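Local coordinates for anophensin (Anopheles stephensi, PDB 6XMB), which inhibits contact-pathway activation in the blood of the mosquito's host by binding coagulation factor XII and high molecular weight kininogen, and weakly inhibits the alternative complement pathway, at residues A3-K6 / H7-Q10; R16-D19 / F20-K24; F76-G79 / F80-C84. All coordinates share one frame; numbering follows the deposited sequence.

Interaction 1: A3-K6 / H7-Q10; sequences ATRK and HVQQ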
loop_
_atom_site.group_PDB
_atom_site.type_symbol
_atom_site.label_atom_id
_atom_site.label_comp_id
_atom_site.label_asym_id
_atom_site.label_seq_id
_atom_site.Cartn_x
_atom_site.Cartn_y
_atom_site.Cartn_z
ATOM N N ALA A 3 -30.431 24.452 -4.468
ATOM C CA ALA A 3 -29.731 23.991 -3.280
ATOM C C ALA A 3 -29.135 22.600 -3.490
ATOM O O ALA A 3 -29.725 21.737 -4.155
ATOM C CB ALA A 3 -30.680 23.984 -2.086
ATOM N N THR A 4 -27.946 22.403 -2.928
ATOM C CA THR A 4 -27.259 21.121 -2.994
ATOM C C THR A 4 -28.154 20.025 -2.441
ATOM O O THR A 4 -28.666 20.136 -1.321
ATOM C CB THR A 4 -25.946 21.191 -2.208
ATOM O OG1 THR A 4 -25.045 22.112 -2.845
ATOM C CG2 THR A 4 -25.303 19.806 -2.116
ATOM N N ARG A 5 -28.370 18.984 -3.233
ATOM C CA ARG A 5 -29.253 17.933 -2.781
ATOM C C ARG A 5 -28.611 17.208 -1.609
ATOM O O ARG A 5 -27.396 16.988 -1.583
ATOM C CB ARG A 5 -29.567 16.962 -3.924
ATOM C CG ARG A 5 -30.306 17.602 -5.105
ATOM C CD ARG A 5 -29.908 16.909 -6.398
ATOM N NE ARG A 5 -30.192 17.678 -7.610
ATOM C CZ ARG A 5 -30.776 17.169 -8.697
ATOM N NH1 ARG A 5 -31.146 15.893 -8.727
ATOM N NH2 ARG A 5 -30.979 17.933 -9.762
ATOM N N LYS A 6 -29.435 16.875 -0.618
ATOM C CA LYS A 6 -28.957 16.121 0.527
ATOM C C LYS A 6 -28.295 14.820 0.092
ATOM O O LYS A 6 -27.245 14.440 0.620
ATOM C CB LYS A 6 -30.116 15.848 1.486
ATOM C CG LYS A 6 -29.705 15.130 2.765
ATOM C CD LYS A 6 -30.866 15.038 3.765
ATOM C CE LYS A 6 -30.989 16.281 4.618
ATOM N NZ LYS A 6 -31.951 16.056 5.735
ATOM N N HIS A 7 -28.872 14.130 -0.886
ATOM C CA HIS A 7 -28.307 12.847 -1.248
ATOM C C HIS A 7 -26.989 12.967 -1.998
ATOM O O HIS A 7 -26.186 12.028 -1.964
ATOM C CB HIS A 7 -29.317 12.031 -2.044
ATOM C CG HIS A 7 -29.776 12.670 -3.317
ATOM N ND1 HIS A 7 -31.111 12.831 -3.618
ATOM C CD2 HIS A 7 -29.089 13.139 -4.386
ATOM C CE1 HIS A 7 -31.227 13.387 -4.812
ATOM N NE2 HIS A 7 -30.015 13.585 -5.300
ATOM N N VAL A 8 -26.727 14.096 -2.647
ATOM C CA VAL A 8 -25.393 14.309 -3.183
ATOM C C VAL A 8 -24.374 14.392 -2.047
ATOM O O VAL A 8 -23.274 13.837 -2.139
ATOM C CB VAL A 8 -25.366 15.567 -4.063
ATOM C CG1 VAL A 8 -23.935 15.890 -4.458
ATOM C CG2 VAL A 8 -26.235 15.374 -5.297
ATOM N N GLN A 9 -24.725 15.059 -0.953
ATOM C CA GLN A 9 -23.791 15.137 0.165
ATOM C C GLN A 9 -23.562 13.782 0.822
ATOM O O GLN A 9 -22.446 13.506 1.265
ATOM C CB GLN A 9 -24.289 16.142 1.194
ATOM C CG GLN A 9 -23.715 17.513 0.989
ATOM C CD GLN A 9 -24.573 18.598 1.590
ATOM O OE1 GLN A 9 -25.580 18.317 2.256
ATOM N NE2 GLN A 9 -24.190 19.855 1.349
ATOM N N GLN A 10 -24.590 12.928 0.892
ATOM C CA GLN A 10 -24.414 11.595 1.460
ATOM C C GLN A 10 -23.569 10.714 0.559
ATOM O O GLN A 10 -22.789 9.889 1.051
ATOM C CB GLN A 10 -25.764 10.927 1.702
ATOM C CG GLN A 10 -26.496 11.463 2.906
ATOM C CD GLN A 10 -27.988 11.566 2.682
ATOM O OE1 GLN A 10 -28.486 11.243 1.598
ATOM N NE2 GLN A 10 -28.717 12.028 3.707
#

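Interaction 2: R16-D19 / F20-K24; sequences RAID and FDFTK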
loop_
_atom_site.group_PDB
_atom_site.type_symbol
_atom_site.label_atom_id
_atom_site.label_comp_id
_atom_site.label_asym_id
_atom_site.label_seq_id
_atom_site.Cartn_x
_atom_site.Cartn_y
_atom_site.Cartn_z
ATOM N N ARG A 16 -15.614 10.538 0.417
ATOM C CA ARG A 16 -14.589 11.157 1.263
ATOM C C ARG A 16 -13.860 10.090 2.091
ATOM O O ARG A 16 -12.625 10.043 2.121
ATOM C CB ARG A 16 -15.237 12.221 2.160
ATOM C CG ARG A 16 -14.280 12.990 3.082
ATOM C CD ARG A 16 -14.853 14.396 3.414
ATOM N NE ARG A 16 -16.173 14.307 4.032
ATOM C CZ ARG A 16 -17.300 14.801 3.520
ATOM N NH1 ARG A 16 -17.306 15.469 2.374
ATOM N NH2 ARG A 16 -18.440 14.634 4.169
ATOM N N ALA A 17 -14.619 9.196 2.724
ATOM C CA ALA A 17 -14.034 8.168 3.575
ATOM C C ALA A 17 -13.176 7.190 2.782
ATOM O O ALA A 17 -12.245 6.589 3.330
ATOM C CB ALA A 17 -15.145 7.416 4.305
ATOM N N ILE A 18 -13.461 7.023 1.499
ATOM C CA ILE A 18 -12.675 6.118 0.671
ATOM C C ILE A 18 -11.367 6.774 0.277
ATOM O O ILE A 18 -10.296 6.150 0.330
ATOM C CB ILE A 18 -13.482 5.690 -0.569
ATOM C CG1 ILE A 18 -14.553 4.672 -0.190
ATOM C CG2 ILE A 18 -12.559 5.160 -1.631
ATOM C CD1 ILE A 18 -15.648 4.488 -1.302
ATOM N N ASP A 19 -11.452 8.034 -0.147
ATOM C CA ASP A 19 -10.276 8.882 -0.326
ATOM C C ASP A 19 -9.397 8.887 0.929
ATOM O O ASP A 19 -8.170 8.790 0.834
ATOM C CB ASP A 19 -10.746 10.307 -0.679
ATOM C CG ASP A 19 -9.641 11.169 -1.320
ATOM O OD1 ASP A 19 -8.631 10.618 -1.823
ATOM O OD2 ASP A 19 -9.801 12.419 -1.321
ATOM N N PHE A 20 -10.005 9.022 2.114
ATOM C CA PHE A 20 -9.220 8.976 3.343
ATOM C C PHE A 20 -8.626 7.588 3.560
ATOM O O PHE A 20 -7.500 7.476 4.064
ATOM C CB PHE A 20 -10.060 9.381 4.548
ATOM C CG PHE A 20 -9.258 9.569 5.808
ATOM C CD1 PHE A 20 -8.186 10.451 5.841
ATOM C CD2 PHE A 20 -9.587 8.888 6.974
ATOM C CE1 PHE A 20 -7.437 10.636 7.008
ATOM C CE2 PHE A 20 -8.835 9.069 8.150
ATOM C CZ PHE A 20 -7.764 9.936 8.164
ATOM N N ASP A 21 -9.367 6.524 3.207
ATOM C CA ASP A 21 -8.794 5.167 3.241
ATOM C C ASP A 21 -7.511 5.094 2.437
ATOM O O ASP A 21 -6.504 4.570 2.910
ATOM C CB ASP A 21 -9.766 4.125 2.692
ATOM C CG ASP A 21 -10.772 3.647 3.713
ATOM O OD1 ASP A 21 -10.673 4.033 4.894
ATOM O OD2 ASP A 21 -11.678 2.874 3.315
ATOM N N PHE A 22 -7.523 5.626 1.215
ATOM C CA PHE A 22 -6.294 5.678 0.432
ATOM C C PHE A 22 -5.221 6.503 1.129
ATOM O O PHE A 22 -4.036 6.157 1.069
ATOM C CB PHE A 22 -6.570 6.224 -0.970
ATOM C CG PHE A 22 -7.184 5.201 -1.894
ATOM C CD1 PHE A 22 -6.454 4.104 -2.296
ATOM C CD2 PHE A 22 -8.487 5.332 -2.332
ATOM C CE1 PHE A 22 -6.990 3.164 -3.105
ATOM C CE2 PHE A 22 -9.036 4.382 -3.156
ATOM C CZ PHE A 22 -8.285 3.290 -3.545
ATOM N N THR A 23 -5.610 7.585 1.806
ATOM C CA THR A 23 -4.627 8.385 2.533
ATOM C C THR A 23 -3.963 7.558 3.624
ATOM O O THR A 23 -2.744 7.556 3.754
ATOM C CB THR A 23 -5.271 9.634 3.145
ATOM O OG1 THR A 23 -5.457 10.618 2.138
ATOM C CG2 THR A 23 -4.329 10.227 4.226
ATOM N N LYS A 24 -4.765 6.854 4.424
ATOM C CA LYS A 24 -4.224 6.000 5.470
ATOM C C LYS A 24 -3.259 4.952 4.904
ATOM O O LYS A 24 -2.221 4.651 5.512
ATOM C CB LYS A 24 -5.377 5.328 6.216
ATOM C CG LYS A 24 -5.725 6.071 7.467
ATOM C CD LYS A 24 -7.186 6.283 7.580
ATOM C CE LYS A 24 -7.885 5.064 8.113
ATOM N NZ LYS A 24 -9.337 5.230 7.808
#

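Interaction 3: F76-G79 / F80-C84; sequences FYAG and FSFNC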
loop_
_atom_site.group_PDB
_atom_site.type_symbol
_atom_site.label_atom_id
_atom_site.label_comp_id
_atom_site.label_asym_id
_atom_site.label_seq_id
_atom_site.Cartn_x
_atom_site.Cartn_y
_atom_site.Cartn_z
ATOM N N PHE A 76 4.100 -6.410 8.053
ATOM C CA PHE A 76 3.597 -5.146 8.583
ATOM C C PHE A 76 2.270 -4.792 7.911
ATOM O O PHE A 76 1.264 -4.566 8.589
ATOM C CB PHE A 76 4.678 -4.055 8.421
ATOM C CG PHE A 76 4.339 -2.695 9.063
ATOM C CD1 PHE A 76 3.341 -2.556 10.006
ATOM C CD2 PHE A 76 5.045 -1.565 8.694
ATOM C CE1 PHE A 76 3.049 -1.305 10.561
ATOM C CE2 PHE A 76 4.769 -0.322 9.236
ATOM C CZ PHE A 76 3.762 -0.187 10.174
ATOM N N TYR A 77 2.207 -4.887 6.576
ATOM C CA TYR A 77 0.948 -4.603 5.871
ATOM C C TYR A 77 -0.177 -5.557 6.251
ATOM O O TYR A 77 -1.353 -5.159 6.244
ATOM C CB TYR A 77 1.123 -4.655 4.353
ATOM C CG TYR A 77 -0.053 -3.980 3.665
ATOM C CD1 TYR A 77 -0.261 -2.605 3.816
ATOM C CD2 TYR A 77 -0.974 -4.703 2.920
ATOM C CE1 TYR A 77 -1.332 -1.976 3.220
ATOM C CE2 TYR A 77 -2.051 -4.084 2.317
ATOM C CZ TYR A 77 -2.226 -2.714 2.473
ATOM O OH TYR A 77 -3.282 -2.058 1.894
ATOM N N ALA A 78 0.145 -6.825 6.532
ATOM C CA ALA A 78 -0.884 -7.746 6.996
ATOM C C ALA A 78 -1.415 -7.326 8.360
ATOM O O ALA A 78 -2.625 -7.351 8.596
ATOM C CB ALA A 78 -0.337 -9.176 7.037
ATOM N N GLY A 79 -0.531 -6.913 9.266
ATOM C CA GLY A 79 -0.995 -6.440 10.560
ATOM C C GLY A 79 -1.822 -5.175 10.453
ATOM O O GLY A 79 -2.802 -4.996 11.180
ATOM N N PHE A 80 -1.440 -4.279 9.541
ATOM C CA PHE A 80 -2.177 -3.033 9.357
ATOM C C PHE A 80 -3.552 -3.285 8.756
ATOM O O PHE A 80 -4.495 -2.532 9.026
ATOM C CB PHE A 80 -1.353 -2.085 8.477
ATOM C CG PHE A 80 -2.044 -0.798 8.124
ATOM C CD1 PHE A 80 -2.391 0.119 9.108
ATOM C CD2 PHE A 80 -2.308 -0.481 6.794
ATOM C CE1 PHE A 80 -3.013 1.325 8.782
ATOM C CE2 PHE A 80 -2.938 0.724 6.455
ATOM C CZ PHE A 80 -3.286 1.625 7.451
ATOM N N SER A 81 -3.697 -4.352 7.975
ATOM C CA SER A 81 -4.910 -4.561 7.199
ATOM C C SER A 81 -5.701 -5.789 7.647
ATOM O O SER A 81 -6.322 -5.794 8.716
ATOM C CB SER A 81 -4.549 -4.679 5.714
ATOM O OG SER A 81 -3.636 -5.745 5.492
ATOM N N PHE A 82 -5.677 -6.837 6.820
ATOM C CA PHE A 82 -6.600 -7.951 6.990
ATOM C C PHE A 82 -6.310 -8.786 8.231
ATOM O O PHE A 82 -7.183 -9.546 8.661
ATOM C CB PHE A 82 -6.572 -8.839 5.745
ATOM C CG PHE A 82 -5.212 -9.389 5.420
ATOM C CD1 PHE A 82 -4.732 -10.528 6.063
ATOM C CD2 PHE A 82 -4.416 -8.773 4.464
ATOM C CE1 PHE A 82 -3.482 -11.036 5.763
ATOM C CE2 PHE A 82 -3.163 -9.271 4.159
ATOM C CZ PHE A 82 -2.696 -10.410 4.801
ATOM N N ASN A 83 -5.118 -8.678 8.817
ATOM C CA ASN A 83 -4.774 -9.522 9.953
ATOM C C ASN A 83 -4.848 -8.776 11.277
ATOM O O ASN A 83 -4.270 -9.232 12.270
ATOM C CB ASN A 83 -3.389 -10.142 9.765
ATOM C CG ASN A 83 -3.298 -11.537 10.356
ATOM O OD1 ASN A 83 -3.044 -11.697 11.549
ATOM N ND2 ASN A 83 -3.513 -12.553 9.525
ATOM N N CYS A 84 -5.552 -7.646 11.311
ATOM C CA CYS A 84 -5.736 -6.857 12.527
ATOM C C CYS A 84 -6.758 -7.558 13.423
ATOM O O CYS A 84 -7.943 -7.650 13.074
ATOM C CB CYS A 84 -6.166 -5.437 12.162
ATOM S SG CYS A 84 -5.990 -4.233 13.493
#

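Interaction 1: A3-K6 / H7-Q10
Arg-5 lays the aliphatic part of its side chain over one face of the His-7 imidazole, CB sitting 3.7 Å above the ring plane and offset toward the rim. This is a CH-pi contact, with CB 3.9 Å from the centroid of the His-7 ring. Further along the chain, CD of Arg-5 comes within 3.5 Å of His-7 NE2. The two side chains run side by side and point the same way, yet the guanidinium plane is turned 69° from the ring, so the pair is not a flat stack. His-7 reaches this place because its CG stands between the backbone N and the carbonyl carbon (chi1 60°), which folds the imidazole back toward the start of the helix. The same CB of Arg-5 also meets CG2 of Val-8 at 3.9 Å, so that His-7 and Val-8 both receive it. The polar ends look elsewhere: NE of Arg-5 forms a salt bridge with Glu-2, and His-7 ND1 is hydrogen-bonded to the carbonyl O of Ala-55 of the second subunit, whose Met-49 packs on both Arg-5 and Val-8. The Gln-10 side chain crosses that of Lys-6 at a slant, bringing its NE2 to 3.4 Å from Lys-6 CG. The backbone turn opens with weak bonds from Val-8 N and Gln-9 N to Arg-5 O and tightens at Gln-10 N to Lys-6 O (3.1 Å, in the carbonyl plane). Arg-5 occupies the N-cap position, and the whole is the first turn of the long helix 6-49, docked by its Arg-5 and His-7 side against the partner subunit.

Interaction 2: R16-D19 / F20-K24
Four successive i to i+4 backbone hydrogen bonds carry residues 16-23 through regular alpha helix, from Phe-20 N to Arg-16 O (2.8 Å) through to Thr-23 N bonding Asp-19 O (3.0 Å). They differ in approach: the first donor lies nearly along the axis of its carbonyl, whereas Asp-21 N stands 38° out of the plane of the Ala-17 carbonyl. Between the side chains, the apolar contact is that of Ile-18 with Phe-22, one turn apart. Both point the same way and lie side by side, the methyl CG2 of Ile-18 meeting CE2 of the Phe-22 ring at 3.9 Å. Phe-22 carries CG anti to its carbonyl carbon (chi1 -78°), which swings the ring back along the helix toward Ile-18; its CD2 consequently also comes to 3.3 Å from Ile-18 O. CA of Asp-19 lies at the edge of the Phe-22 ring, near its plane. Asp-21 has its carboxylate next to the backbone of the preceding turn, CG being 3.3 Å from Ala-17 O. Its OD1 receives a weak, long salt bridge from NZ of Lys-24 at 3.4 Å, a link that bridges i and i+3 and would partly offset the negative charge. The Phe-22 ring also takes a cation-pi contact from Lys-25. One side of this part of helix 6-49 lies against the second subunit: Ile-18 and Phe-22 both pack on Val-36 and Asp-19 on Lys-33, both from helix 6-49 of that subunit, while Asp-21 meets Asn-70 on its helix 59-80, so that the Ile-18 and Phe-22 side packs between chains.

Interaction 3: F76-G79 / F80-C84
The carbonyl oxygen of Ala-78 is gripped by two backbone N-H groups that approach from opposite faces of its plane. Asn-83 N makes the shorter bond, 2.8 Å to Ala-78 O, tilted 23° from the carbonyl plane; Ser-81 N, at 3.2 Å from the same oxygen, stands almost above the plane, 74° out of it. Ser-81 N also gives a weak bond to Tyr-77 O, which receives in addition the Ser-81 hydroxyl, OG lying 2.5 Å away, a separation so short that its exact length is doubtful. That hydroxyl can turn back onto the helix because OG sits between the backbone N and the carbonyl carbon (chi1 58°). It also lies over one face of the Tyr-77 ring. Beyond the helix end, Phe-82 folds back in the same rotameric sense and lays a ring face toward Ala-78: CA of Ala-78 is 4.2 Å from the centroid of the Phe-82 ring, a CH-pi contact, and CB of Ala-78 touches CZ of Phe-82 at 3.5 Å. Phe-80 and Tyr-77 meet differently, CE1 of Tyr-77 lying at the edge of the Phe-80 ring and in its plane, 4.0 Å from CD2. Phe-76 and Phe-80 turn into the core, where both rings meet Tyr-28 and both side chains touch Leu-95 of helix 92-116; Tyr-77 also meets Tyr-77 of the second subunit. Leaving helical geometry at Ser-81, the chain enters a type I beta turn from Ser-81 to Cys-84, whose SG is joined to Cys-94. Together these features form the C-terminal end of helix 59-80, running into a disulfide-tied loop of this all-helical fold.

Interactions 1 and 2 lie in series on helix 6-49, their centres about 20 Å apart and their nearest atoms about 5 Å apart, and both face the second subunit, each through four residues. Interaction 3, which touches that subunit through Tyr-77 alone, belongs to the next helix, 59-80, at its C-terminal end. It reaches interaction 2 directly, where CZ of Phe-80 packs 3.7 Å from O of Lys-24, although the centres of interactions 2 and 3 are about 17 Å apart. Interaction 1 remains remote from it, with nearest atoms about 22 Å away. The three thus run from the projecting amino-terminal turn of the long helix, held by the partner chain, to the aromatic core of the subunit itself.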